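Local coordinates for periplasmic binding protein (Veillonella parvula, PDB 4N01) that probably binds a solute in the periplasm and hands it to a membrane transporter, the identity of that solute not being established, at residues K194-A197 against A198-K202; I232-I236 against G237-V241; D279-F282 against Q283-I286; D297-A300 against V301-H305; K325-A328 against E329-H332. All coordinates share one frame; numbering follows the deposited sequence.

Contact 1 of 5, residues K194-A197 against A198-K202; sequences KTLA and AIQNK
The amides of A198, I199, Q200 and N201 donate in turn to the carbonyl oxygens of K194, T195, L196 and A197, four successive i-to-i+4 bonds of an unbroken helix. The straightest runs from Q200 N to L196 O, 2.9 Å long with 165° at the hydrogen. On the side chains, L196 and Q200 cross obliquely on one helix face. The isobutyl group of L196 has CG anti to its own N (chi1 177°), while Q200 sends CG to the side of its backbone N (chi1 -64°) and runs extended from there. CG of L196 thus lies 4.0 Å from Q200 OE1, and CD1 of L196 meets the methylene CG of Q200 at 4.1 Å. The amide end is held by a partner outside this turn, for Q200 NE2 is hydrogen-bonded to L235 O. On the face turned to helix 320-332, I199 doubles back over the preceding turn: its CG1 rests 3.4 Å from T195 O, and its CD1 comes within 4.2 Å of T195 CG2. I199 is the buried member of the group, covered by K325 and A328 of that helix. The pattern is that of an amphipathic surface helix, here helix 182-203, lying in the chain between the last strand of the five-stranded sheet and the first of the four-stranded one, consistent with the helical link between lobes in this class of binding protein.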
loop_
_atom_site.group_PDB
_atom_site.type_symbol
_atom_site.label_atom_id
_atom_site.label_comp_id
_atom_site.label_asym_id
_atom_site.label_seq_id
_atom_site.Cartn_x
_atom_site.Cartn_y
_atom_site.Cartn_z
ATOM N N LYS A 194 -6.104 18.464 0.250
ATOM C CA LYS A 194 -7.028 19.303 0.994
ATOM C C LYS A 194 -7.425 18.605 2.284
ATOM O O LYS A 194 -7.414 19.213 3.361
ATOM C CB LYS A 194 -8.273 19.583 0.152
ATOM C CG LYS A 194 -9.183 20.656 0.705
ATOM C CD LYS A 194 -10.292 20.955 -0.296
ATOM C CE LYS A 194 -11.188 22.076 0.190
ATOM N NZ LYS A 194 -11.830 21.715 1.475
ATOM N N THR A 195 -7.768 17.326 2.174
ATOM C CA THR A 195 -8.107 16.526 3.353
ATOM C C THR A 195 -6.918 16.387 4.311
ATOM O O THR A 195 -7.082 16.514 5.531
ATOM C CB THR A 195 -8.625 15.129 2.957
ATOM O OG1 THR A 195 -9.844 15.272 2.225
ATOM C CG2 THR A 195 -8.879 14.276 4.197
ATOM N N LEU A 196 -5.725 16.140 3.769
ATOM C CA LEU A 196 -4.537 15.984 4.607
ATOM C C LEU A 196 -4.255 17.265 5.381
ATOM O O LEU A 196 -3.901 17.223 6.562
ATOM C CB LEU A 196 -3.310 15.589 3.770
ATOM C CG LEU A 196 -2.007 15.475 4.577
ATOM C CD1 LEU A 196 -2.134 14.373 5.621
ATOM C CD2 LEU A 196 -0.802 15.226 3.666
ATOM N N ALA A 197 -4.439 18.406 4.726
ATOM C CA ALA A 197 -4.225 19.688 5.385
ATOM C C ALA A 197 -5.225 19.885 6.526
ATOM O O ALA A 197 -4.892 20.470 7.565
ATOM C CB ALA A 197 -4.345 20.816 4.388
ATOM N N ALA A 198 -6.451 19.409 6.337
ATOM C CA ALA A 198 -7.463 19.533 7.383
ATOM C C ALA A 198 -7.082 18.697 8.601
ATOM O O ALA A 198 -7.243 19.139 9.747
ATOM C CB ALA A 198 -8.829 19.130 6.861
ATOM N N ILE A 199 -6.562 17.496 8.364
ATOM C CA ILE A 199 -6.084 16.669 9.470
ATOM C C ILE A 199 -4.923 17.339 10.199
ATOM O O ILE A 199 -4.920 17.451 11.428
ATOM C CB ILE A 199 -5.600 15.294 8.981
ATOM C CG1 ILE A 199 -6.744 14.543 8.293
ATOM C CG2 ILE A 199 -5.040 14.474 10.152
ATOM C CD1 ILE A 199 -6.251 13.436 7.390
ATOM N N GLN A 200 -3.932 17.791 9.441
ATOM C CA GLN A 200 -2.731 18.355 10.042
ATOM C C GLN A 200 -3.012 19.643 10.818
ATOM O O GLN A 200 -2.374 19.909 11.839
ATOM C CB GLN A 200 -1.645 18.547 8.966
ATOM C CG GLN A 200 -1.171 17.224 8.359
ATOM C CD GLN A 200 0.019 17.388 7.442
ATOM O OE1 GLN A 200 0.036 18.266 6.579
ATOM N NE2 GLN A 200 1.034 16.548 7.633
ATOM N N ASN A 201 -3.975 20.436 10.352
ATOM C CA ASN A 201 -4.369 21.642 11.081
ATOM C C ASN A 201 -4.938 21.343 12.464
ATOM O O ASN A 201 -4.680 22.079 13.413
ATOM C CB ASN A 201 -5.353 22.495 10.264
ATOM C CG ASN A 201 -4.645 23.423 9.295
ATOM O OD1 ASN A 201 -3.511 23.841 9.541
ATOM N ND2 ASN A 201 -5.305 23.750 8.185
ATOM N N LYS A 202 -5.702 20.259 12.577
ATOM C CA LYS A 202 -6.200 19.803 13.878
ATOM C C LYS A 202 -5.088 19.279 14.792
ATOM O O LYS A 202 -5.254 19.237 16.004
ATOM C CB LYS A 202 -7.246 18.696 13.691
ATOM C CG LYS A 202 -8.641 19.169 13.312
ATOM C CD LYS A 202 -9.305 19.910 14.462
ATOM C CE LYS A 202 -10.790 20.142 14.200
ATOM N NZ LYS A 202 -11.042 20.842 12.914
#

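Contact 2 of 5, residues I232-I236 against G237-V241; sequences ILKLI and GADNV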
loop_
_atom_site.group_PDB
_atom_site.type_symbol
_atom_site.label_atom_id
_atom_site.label_comp_id
_atom_site.label_asym_id
_atom_site.label_seq_id
_atom_site.Cartn_x
_atom_site.Cartn_y
_atom_site.Cartn_z
ATOM N N ILE A 232 4.332 7.929 5.931
ATOM C CA ILE A 232 2.961 8.440 5.966
ATOM C C ILE A 232 2.485 8.638 7.413
ATOM O O ILE A 232 1.767 9.590 7.715
ATOM C CB ILE A 232 1.980 7.557 5.167
ATOM C CG1 ILE A 232 1.934 6.134 5.735
ATOM C CG2 ILE A 232 2.402 7.526 3.707
ATOM C CD1 ILE A 232 0.556 5.604 5.952
ATOM N N LEU A 233 2.910 7.758 8.316
ATOM C CA LEU A 233 2.550 7.903 9.728
ATOM C C LEU A 233 3.169 9.152 10.353
ATOM O O LEU A 233 2.568 9.780 11.229
ATOM C CB LEU A 233 2.933 6.643 10.540
ATOM C CG LEU A 233 2.072 5.416 10.214
ATOM C CD1 LEU A 233 2.600 4.190 10.965
ATOM C CD2 LEU A 233 0.608 5.687 10.565
ATOM N N LYS A 234 4.347 9.545 9.882
ATOM C CA LYS A 234 4.961 10.782 10.364
ATOM C C LYS A 234 4.090 12.008 10.058
ATOM O O LYS A 234 4.142 13.013 10.771
ATOM C CB LYS A 234 6.369 10.954 9.782
ATOM C CG LYS A 234 7.404 10.066 10.454
ATOM C CD LYS A 234 8.806 10.297 9.909
ATOM C CE LYS A 234 9.835 9.586 10.791
ATOM N NZ LYS A 234 11.187 9.506 10.164
ATOM N N LEU A 235 3.278 11.923 9.012
ATOM C CA LEU A 235 2.404 13.047 8.646
ATOM C C LEU A 235 1.357 13.391 9.719
ATOM O O LEU A 235 0.837 14.513 9.738
ATOM C CB LEU A 235 1.689 12.767 7.317
ATOM C CG LEU A 235 2.571 12.660 6.074
ATOM C CD1 LEU A 235 1.687 12.235 4.900
ATOM C CD2 LEU A 235 3.282 13.975 5.764
ATOM N N ILE A 236 1.031 12.436 10.587
ATOM C CA ILE A 236 0.038 12.676 11.634
ATOM C C ILE A 236 0.645 12.552 13.023
ATOM O O ILE A 236 -0.046 12.205 13.980
ATOM C CB ILE A 236 -1.187 11.732 11.537
ATOM C CG1 ILE A 236 -0.742 10.263 11.552
ATOM C CG2 ILE A 236 -2.013 12.050 10.287
ATOM C CD1 ILE A 236 -1.925 9.269 11.759
ATOM N N GLY A 237 1.941 12.814 13.121
ATOM C CA GLY A 237 2.604 12.818 14.407
ATOM C C GLY A 237 2.695 11.442 15.033
ATOM O O GLY A 237 2.692 11.315 16.253
ATOM N N ALA A 238 2.757 10.408 14.201
ATOM C CA ALA A 238 2.910 9.045 14.706
ATOM C C ALA A 238 4.276 8.550 14.253
ATOM O O ALA A 238 4.497 8.340 13.063
ATOM C CB ALA A 238 1.808 8.153 14.158
ATOM N N ASP A 239 5.206 8.398 15.190
ATOM C CA ASP A 239 6.589 8.075 14.842
ATOM C C ASP A 239 6.914 6.601 15.074
ATOM O O ASP A 239 6.892 6.136 16.205
ATOM C CB ASP A 239 7.542 8.941 15.665
ATOM C CG ASP A 239 7.462 10.410 15.292
ATOM O OD1 ASP A 239 7.409 10.716 14.076
ATOM O OD2 ASP A 239 7.467 11.263 16.214
ATOM N N ASN A 240 7.215 5.879 13.999
ATOM C CA ASN A 240 7.515 4.445 14.057
ATOM C C ASN A 240 8.775 4.165 14.871
ATOM O O ASN A 240 9.863 4.634 14.508
ATOM C CB ASN A 240 7.670 3.909 12.619
ATOM C CG ASN A 240 7.955 2.416 12.564
ATOM O OD1 ASN A 240 8.026 1.747 13.595
ATOM N ND2 ASN A 240 8.081 1.877 11.344
ATOM N N VAL A 241 8.642 3.425 15.976
ATOM C CA VAL A 241 9.798 3.210 16.858
ATOM C C VAL A 241 10.859 2.308 16.252
ATOM O O VAL A 241 11.988 2.232 16.766
ATOM C CB VAL A 241 9.404 2.642 18.250
ATOM C CG1 VAL A 241 8.542 3.652 19.019
ATOM C CG2 VAL A 241 8.681 1.318 18.095
#
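Two backbone bonds tie L233 and K234 to A238 and G237 across the turn. A238 N donates to L233 O at 3.0 Å, and G237 N to K234 O at 3.2 Å. Both donors stand above the plane of the carbonyl they meet, strongly so for G237 N, which lies 70° out of the K234 carbonyl plane. L233 O also accepts from I236 N, which arrives on the opposite face from A238 N, so one oxygen is gripped twice. This is a Schellman motif, with G237 as its C-prime residue: the positive phi of 68° turns the chain out of helix 228-234 and straight into strand 238-240, an outermost strand of the four-stranded parallel sheet. Apolar contacts line the inner side of the bend. A238 CB touches L233 CB at 4.1 Å and I236 CG1 at 4.2 Å, and A238 also packs against V211 of the neighbouring strand. Polar chains meet only loosely on the outer side. K234 and D239 cross at about a right angle, OD1 of D239 lying 3.7 Å from the methylene CG of K234, while K234 NZ stays 5.6 Å from D239 OD1. The carboxylate of D239 instead forms a salt bridge through OD2 with R208, whose NH2 also bonds K234 O.

Contact 3 of 5, residues D279-F282 against Q283-I286; sequences DDDF and QQKI
Two torsions bring D279 and Q283 together: CG of D279 sits between its backbone N and carbonyl carbon, the crowded position (chi1 69°), and the chain of Q283 bends at chi2 (-62°). NE2 of Q283 then donates to D279 OD2 at 2.9 Å, almost straight (175°), with the acceptor in the amide plane but the donor above the carboxylate plane. D279 stands at the N-cap position but its side chain makes no capping bond. D281 has CG anti to its backbone N, and an extended K285 reaches its carboxylate from the next turn. K285 NZ forms a salt bridge with D281 OD2 at 3.0 Å, on the syn side. OD2 also accepts from Y272 N, and NZ donates to D215 O and A270 O, so several bonds fix both ends of the pair. A water donates to D281 OD1 and to Q284 OE1, each at 2.9 Å, bridging the neighbouring side chains. On the buried side CD1 of I286 sits over one face of the F282 ring, offset toward the rim, a CH-pi contact 3.8 Å from the ring centroid; both residues rest on I269 and F306. These pairs lie in the first turns of the amphipathic helix 280-290, part of the beta-alpha-beta crossover between the adjacent parallel strands 266-270 and 306-309.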
loop_
_atom_site.group_PDB
_atom_site.type_symbol
_atom_site.label_atom_id
_atom_site.label_comp_id
_atom_site.label_asym_id
_atom_site.label_seq_id
_atom_site.Cartn_x
_atom_site.Cartn_y
_atom_site.Cartn_z
ATOM N N ASP A 279 -13.423 -8.387 13.216
ATOM C CA ASP A 279 -12.097 -8.023 13.686
ATOM C C ASP A 279 -11.490 -9.160 14.509
ATOM O O ASP A 279 -10.697 -8.922 15.412
ATOM C CB ASP A 279 -12.130 -6.703 14.476
ATOM C CG ASP A 279 -12.838 -6.835 15.814
ATOM O OD1 ASP A 279 -13.654 -7.768 15.979
ATOM O OD2 ASP A 279 -12.571 -5.999 16.710
ATOM N N ASP A 280 -11.867 -10.398 14.191
ATOM C CA ASP A 280 -11.371 -11.552 14.941
ATOM C C ASP A 280 -9.852 -11.662 14.920
ATOM O O ASP A 280 -9.240 -11.953 15.946
ATOM C CB ASP A 280 -11.973 -12.847 14.410
ATOM C CG ASP A 280 -13.482 -12.881 14.528
ATOM O OD1 ASP A 280 -14.042 -12.128 15.357
ATOM O OD2 ASP A 280 -14.103 -13.666 13.781
ATOM N N ASP A 281 -9.240 -11.434 13.759
ATOM C CA ASP A 281 -7.778 -11.483 13.661
ATOM C C ASP A 281 -7.140 -10.403 14.540
ATOM O O ASP A 281 -6.120 -10.634 15.192
ATOM C CB ASP A 281 -7.317 -11.318 12.203
ATOM C CG ASP A 281 -5.828 -11.604 12.019
ATOM O OD1 ASP A 281 -5.358 -12.681 12.463
ATOM O OD2 ASP A 281 -5.115 -10.752 11.427
ATOM N N PHE A 282 -7.744 -9.220 14.537
ATOM C CA PHE A 282 -7.266 -8.091 15.332
ATOM C C PHE A 282 -7.321 -8.478 16.805
ATOM O O PHE A 282 -6.342 -8.327 17.541
ATOM C CB PHE A 282 -8.172 -6.881 15.047
ATOM C CG PHE A 282 -7.899 -5.671 15.906
ATOM C CD1 PHE A 282 -6.641 -5.098 15.961
ATOM C CD2 PHE A 282 -8.936 -5.074 16.617
ATOM C CE1 PHE A 282 -6.401 -3.958 16.740
ATOM C CE2 PHE A 282 -8.705 -3.935 17.405
ATOM C CZ PHE A 282 -7.439 -3.381 17.462
ATOM N N GLN A 283 -8.461 -9.020 17.226
ATOM C CA GLN A 283 -8.648 -9.360 18.633
ATOM C C GLN A 283 -7.740 -10.489 19.089
ATOM O O GLN A 283 -7.242 -10.460 20.208
ATOM C CB GLN A 283 -10.103 -9.718 18.929
ATOM C CG GLN A 283 -11.067 -8.557 18.734
ATOM C CD GLN A 283 -10.774 -7.387 19.658
ATOM O OE1 GLN A 283 -10.224 -7.558 20.744
ATOM N NE2 GLN A 283 -11.154 -6.187 19.228
ATOM N N GLN A 284 -7.541 -11.492 18.239
ATOM C CA GLN A 284 -6.625 -12.581 18.571
ATOM C C GLN A 284 -5.200 -12.062 18.744
ATOM O O GLN A 284 -4.463 -12.533 19.617
ATOM C CB GLN A 284 -6.633 -13.657 17.483
ATOM C CG GLN A 284 -7.944 -14.394 17.330
ATOM C CD GLN A 284 -7.939 -15.324 16.132
ATOM O OE1 GLN A 284 -6.912 -15.493 15.472
ATOM N NE2 GLN A 284 -9.086 -15.931 15.846
ATOM N N LYS A 285 -4.799 -11.108 17.907
ATOM C CA LYS A 285 -3.449 -10.559 18.017
ATOM C C LYS A 285 -3.318 -9.707 19.272
ATOM O O LYS A 285 -2.273 -9.718 19.917
ATOM C CB LYS A 285 -3.054 -9.777 16.756
ATOM C CG LYS A 285 -2.919 -10.685 15.547
ATOM C CD LYS A 285 -2.529 -9.940 14.280
ATOM C CE LYS A 285 -2.343 -10.952 13.160
ATOM N NZ LYS A 285 -2.207 -10.284 11.837
ATOM N N ILE A 286 -4.376 -8.984 19.632
ATOM C CA ILE A 286 -4.375 -8.262 20.905
ATOM C C ILE A 286 -4.181 -9.235 22.068
ATOM O O ILE A 286 -3.391 -8.983 22.994
ATOM C CB ILE A 286 -5.698 -7.498 21.127
ATOM C CG1 ILE A 286 -5.778 -6.285 20.189
ATOM C CG2 ILE A 286 -5.821 -7.040 22.579
ATOM C CD1 ILE A 286 -7.100 -5.545 20.295
HETATM O O HOH W 1 -4.403 -14.155 14.716
#

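Contact 4 of 5, residues D297-A300 against V301-H305; sequences DITA and VKEGH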
loop_
_atom_site.group_PDB
_atom_site.type_symbol
_atom_site.label_atom_id
_atom_site.label_comp_id
_atom_site.label_asym_id
_atom_site.label_seq_id
_atom_site.Cartn_x
_atom_site.Cartn_y
_atom_site.Cartn_z
ATOM N N ASP A 297 4.829 -4.260 30.557
ATOM C CA ASP A 297 5.101 -2.897 31.008
ATOM C C ASP A 297 5.248 -1.883 29.868
ATOM O O ASP A 297 5.507 -0.709 30.110
ATOM C CB ASP A 297 6.290 -2.859 31.968
ATOM C CG ASP A 297 6.018 -3.614 33.258
ATOM O OD1 ASP A 297 4.828 -3.832 33.589
ATOM O OD2 ASP A 297 6.993 -3.984 33.942
ATOM N N ILE A 298 5.057 -2.326 28.630
ATOM C CA ILE A 298 5.025 -1.393 27.506
ATOM C C ILE A 298 3.801 -0.480 27.655
ATOM O O ILE A 298 2.698 -0.956 27.946
ATOM C CB ILE A 298 4.956 -2.147 26.148
ATOM C CG1 ILE A 298 6.271 -2.898 25.881
ATOM C CG2 ILE A 298 4.638 -1.188 24.997
ATOM C CD1 ILE A 298 6.221 -3.765 24.609
ATOM N N THR A 299 4.002 0.826 27.488
ATOM C CA THR A 299 2.922 1.806 27.648
ATOM C C THR A 299 1.650 1.455 26.863
ATOM O O THR A 299 0.562 1.427 27.433
ATOM C CB THR A 299 3.397 3.208 27.239
ATOM O OG1 THR A 299 4.430 3.619 28.137
ATOM C CG2 THR A 299 2.253 4.199 27.312
ATOM N N ALA A 300 1.794 1.187 25.568
ATOM C CA ALA A 300 0.657 0.776 24.747
ATOM C C ALA A 300 -0.106 -0.412 25.344
ATOM O O ALA A 300 -1.340 -0.456 25.310
ATOM C CB ALA A 300 1.124 0.454 23.321
ATOM N N VAL A 301 0.621 -1.377 25.891
ATOM C CA VAL A 301 -0.028 -2.548 26.458
ATOM C C VAL A 301 -0.770 -2.199 27.744
ATOM O O VAL A 301 -1.928 -2.591 27.924
ATOM C CB VAL A 301 0.998 -3.679 26.719
ATOM C CG1 VAL A 301 0.321 -4.867 27.384
ATOM C CG2 VAL A 301 1.651 -4.107 25.403
ATOM N N LYS A 302 -0.116 -1.451 28.630
ATOM C CA LYS A 302 -0.725 -1.083 29.905
ATOM C C LYS A 302 -1.967 -0.238 29.693
ATOM O O LYS A 302 -2.933 -0.362 30.434
ATOM C CB LYS A 302 0.259 -0.297 30.785
ATOM C CG LYS A 302 1.420 -1.118 31.332
ATOM C CD LYS A 302 2.232 -0.329 32.368
ATOM C CE LYS A 302 3.022 0.803 31.729
ATOM N NZ LYS A 302 3.960 1.435 32.707
ATOM N N GLU A 303 -1.933 0.636 28.690
ATOM C CA GLU A 303 -3.042 1.569 28.455
ATOM C C GLU A 303 -4.069 1.045 27.450
ATOM O O GLU A 303 -5.078 1.698 27.195
ATOM C CB GLU A 303 -2.504 2.946 28.010
ATOM C CG GLU A 303 -1.709 3.628 29.122
ATOM C CD GLU A 303 -1.053 4.925 28.692
ATOM O OE1 GLU A 303 -1.101 5.260 27.484
ATOM O OE2 GLU A 303 -0.485 5.616 29.570
ATOM N N GLY A 304 -3.808 -0.127 26.882
ATOM C CA GLY A 304 -4.733 -0.733 25.933
ATOM C C GLY A 304 -4.838 0.051 24.639
ATOM O O GLY A 304 -5.901 0.147 24.030
ATOM N N HIS A 305 -3.718 0.611 24.211
ATOM C CA HIS A 305 -3.670 1.411 22.986
ATOM C C HIS A 305 -3.404 0.538 21.760
ATOM O O HIS A 305 -2.307 0.567 21.188
ATOM C CB HIS A 305 -2.582 2.473 23.103
ATOM C CG HIS A 305 -2.918 3.597 24.025
ATOM N ND1 HIS A 305 -4.222 3.936 24.365
ATOM C CD2 HIS A 305 -2.134 4.489 24.680
ATOM C CE1 HIS A 305 -4.214 4.960 25.185
ATOM N NE2 HIS A 305 -2.952 5.322 25.395
#
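T299 and E303 lie side by side and point the same way. The methyl CG2 of T299, anti to the backbone N, meets E303 OE1 at 3.5 Å; the extended E303 chain carries OE1 alongside that methyl. CB of E303 sits 3.5 Å above one face of the H305 ring, offset toward the rim. K302 behaves otherwise: its chain bends at chi3 (-70°) and folds back to the residue ahead of the N-cap, placing CE 3.3 Å from D297 O. On the buried side V301 has CG2 beside its own N, where it touches I298 CB at 3.9 Å; I298 continues inward against V259 and I260 of helix 256-262. The helix 299-303 is barely more than one turn long. It ends in a Schellman motif at G304, whose positive phi (67°) goes with a bond from H305 N to A300 O of 2.8 Å and a weak one from G304 N to V301 O. The chain then enters the edge strand 306-309 of the parallel sheet. Near the other end I298 holds the N-cap position, and the amide of T299 is bonded to N263 OD1. The imidazole of H305 is stacked with the ring of Y266.

Contact 5 of 5, residues K325-A328 against E329-H332; sequences KRLA and EEIH
K325 to A328 pair with E329 to H332 through i-to-i+4 backbone bonds, tightest on the buried side. There I331 N reaches L327 O at 2.8 Å, and CG1 of I331, placed beside its own N, folds over the same oxygen at 3.3 Å. L327 CB and I331 CD1 barely touch, both side chains leaning on I307 of strand 306-309. The ring of H332 has A328 O at its edge and CG2 of I331 3.8 Å above its centre; its NE2 donates to I236 O. The outer side is looser. K325 and E329 run side by side into a long salt bridge, NZ to OE2 at 3.7 Å, with E329 OE2 also accepting from V336 N. R326 and E330 likewise lie alongside, R326 CG 3.8 Å from E330 OE2, but the charges stay beyond salt-bridge range, R326 NE 4.1 Å from E330 OE2, with the planes 69° apart. A water accepts from R326 NE and donates to E330 OE1, both at 2.7 Å. R326 is anchored by a salt bridge to E313 and a bond to R308 O. The chemistry implies that backbone bonds and apolar packing carry the turn; the long K325-E329 bridge and water-mediated R326-E330 pair probably add little.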
loop_
_atom_site.group_PDB
_atom_site.type_symbol
_atom_site.label_atom_id
_atom_site.label_comp_id
_atom_site.label_asym_id
_atom_site.label_seq_id
_atom_site.Cartn_x
_atom_site.Cartn_y
_atom_site.Cartn_z
ATOM N N LYS A 325 -6.776 9.942 8.371
ATOM C CA LYS A 325 -7.815 10.696 9.067
ATOM C C LYS A 325 -8.291 9.924 10.301
ATOM O O LYS A 325 -8.336 10.463 11.417
ATOM C CB LYS A 325 -8.984 10.963 8.125
ATOM C CG LYS A 325 -10.035 11.906 8.660
ATOM C CD LYS A 325 -11.037 12.263 7.553
ATOM C CE LYS A 325 -12.052 13.296 8.007
ATOM N NZ LYS A 325 -12.937 12.793 9.090
ATOM N N ARG A 326 -8.633 8.655 10.100
ATOM C CA ARG A 326 -9.110 7.803 11.192
ATOM C C ARG A 326 -8.030 7.593 12.247
ATOM O O ARG A 326 -8.311 7.648 13.451
ATOM C CB ARG A 326 -9.577 6.452 10.646
ATOM C CG ARG A 326 -10.289 5.575 11.666
ATOM C CD ARG A 326 -10.707 4.233 11.049
ATOM N NE ARG A 326 -9.616 3.258 11.059
ATOM C CZ ARG A 326 -8.999 2.797 9.974
ATOM N NH1 ARG A 326 -9.369 3.208 8.762
ATOM N NH2 ARG A 326 -8.019 1.904 10.105
ATOM N N LEU A 327 -6.800 7.353 11.800
ATOM C CA LEU A 327 -5.702 7.069 12.710
ATOM C C LEU A 327 -5.393 8.301 13.545
ATOM O O LEU A 327 -5.133 8.185 14.739
ATOM C CB LEU A 327 -4.450 6.626 11.940
ATOM C CG LEU A 327 -4.509 5.240 11.283
ATOM C CD1 LEU A 327 -3.305 4.992 10.383
ATOM C CD2 LEU A 327 -4.557 4.190 12.338
ATOM N N ALA A 328 -5.461 9.480 12.921
ATOM C CA ALA A 328 -5.226 10.729 13.636
ATOM C C ALA A 328 -6.256 10.916 14.741
ATOM O O ALA A 328 -5.951 11.436 15.820
ATOM C CB ALA A 328 -5.261 11.914 12.671
ATOM N N GLU A 329 -7.484 10.490 14.482
ATOM C CA GLU A 329 -8.536 10.687 15.462
ATOM C C GLU A 329 -8.311 9.725 16.617
ATOM O O GLU A 329 -8.430 10.100 17.787
ATOM C CB GLU A 329 -9.918 10.494 14.827
ATOM C CG GLU A 329 -10.249 11.570 13.796
ATOM C CD GLU A 329 -11.653 11.453 13.241
ATOM O OE1 GLU A 329 -12.258 10.362 13.356
ATOM O OE2 GLU A 329 -12.154 12.460 12.689
ATOM N N GLU A 330 -7.944 8.497 16.285
ATOM C CA GLU A 330 -7.750 7.473 17.303
ATOM C C GLU A 330 -6.503 7.693 18.163
ATOM O O GLU A 330 -6.532 7.444 19.368
ATOM C CB GLU A 330 -7.763 6.077 16.659
ATOM C CG GLU A 330 -9.177 5.624 16.250
ATOM C CD GLU A 330 -9.201 4.363 15.396
ATOM O OE1 GLU A 330 -8.116 3.873 15.021
ATOM O OE2 GLU A 330 -10.310 3.869 15.086
ATOM N N ILE A 331 -5.422 8.175 17.557
ATOM C CA ILE A 331 -4.153 8.364 18.276
ATOM C C ILE A 331 -4.139 9.654 19.090
ATOM O O ILE A 331 -3.661 9.687 20.227
ATOM C CB ILE A 331 -2.965 8.345 17.290
ATOM C CG1 ILE A 331 -2.805 6.936 16.718
ATOM C CG2 ILE A 331 -1.657 8.782 17.957
ATOM C CD1 ILE A 331 -1.858 6.848 15.541
ATOM N N HIS A 332 -4.713 10.707 18.523
ATOM C CA HIS A 332 -4.624 12.036 19.124
ATOM C C HIS A 332 -5.926 12.523 19.748
ATOM O O HIS A 332 -5.954 13.585 20.367
ATOM C CB HIS A 332 -4.168 13.031 18.071
ATOM C CG HIS A 332 -2.767 12.791 17.585
ATOM N ND1 HIS A 332 -1.661 13.070 18.354
ATOM C CD2 HIS A 332 -2.307 12.306 16.407
ATOM C CE1 HIS A 332 -0.566 12.772 17.665
ATOM N NE2 HIS A 332 -0.932 12.306 16.488
HETATM O O HOH W 2 -8.564 1.976 13.219
#

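How the contacts relate
Each contact joins adjoining residues, so none closes a long loop; they follow in series along the chain, without nesting or crossing. Contact 1 lies on helix 182-203, contact 2 turns helix 228-234 into strand 238-240, contact 3 is on helix 280-290, contact 4 precedes strand 306-309, and contact 5 is near the C terminus. Contacts 1, 2 and 5 touch one another: I199 CG2 packs on I236 CG2 at 3.9 Å and on A328 CB at 3.6 Å, and I236 CD1 meets L327 CB at 3.7 Å. Helices 280-290 and 299-303 lead in turn from strand 266-270 to strand 306-309, which contact 3 packs through F306 and R308, contact 5 through I307 and V309.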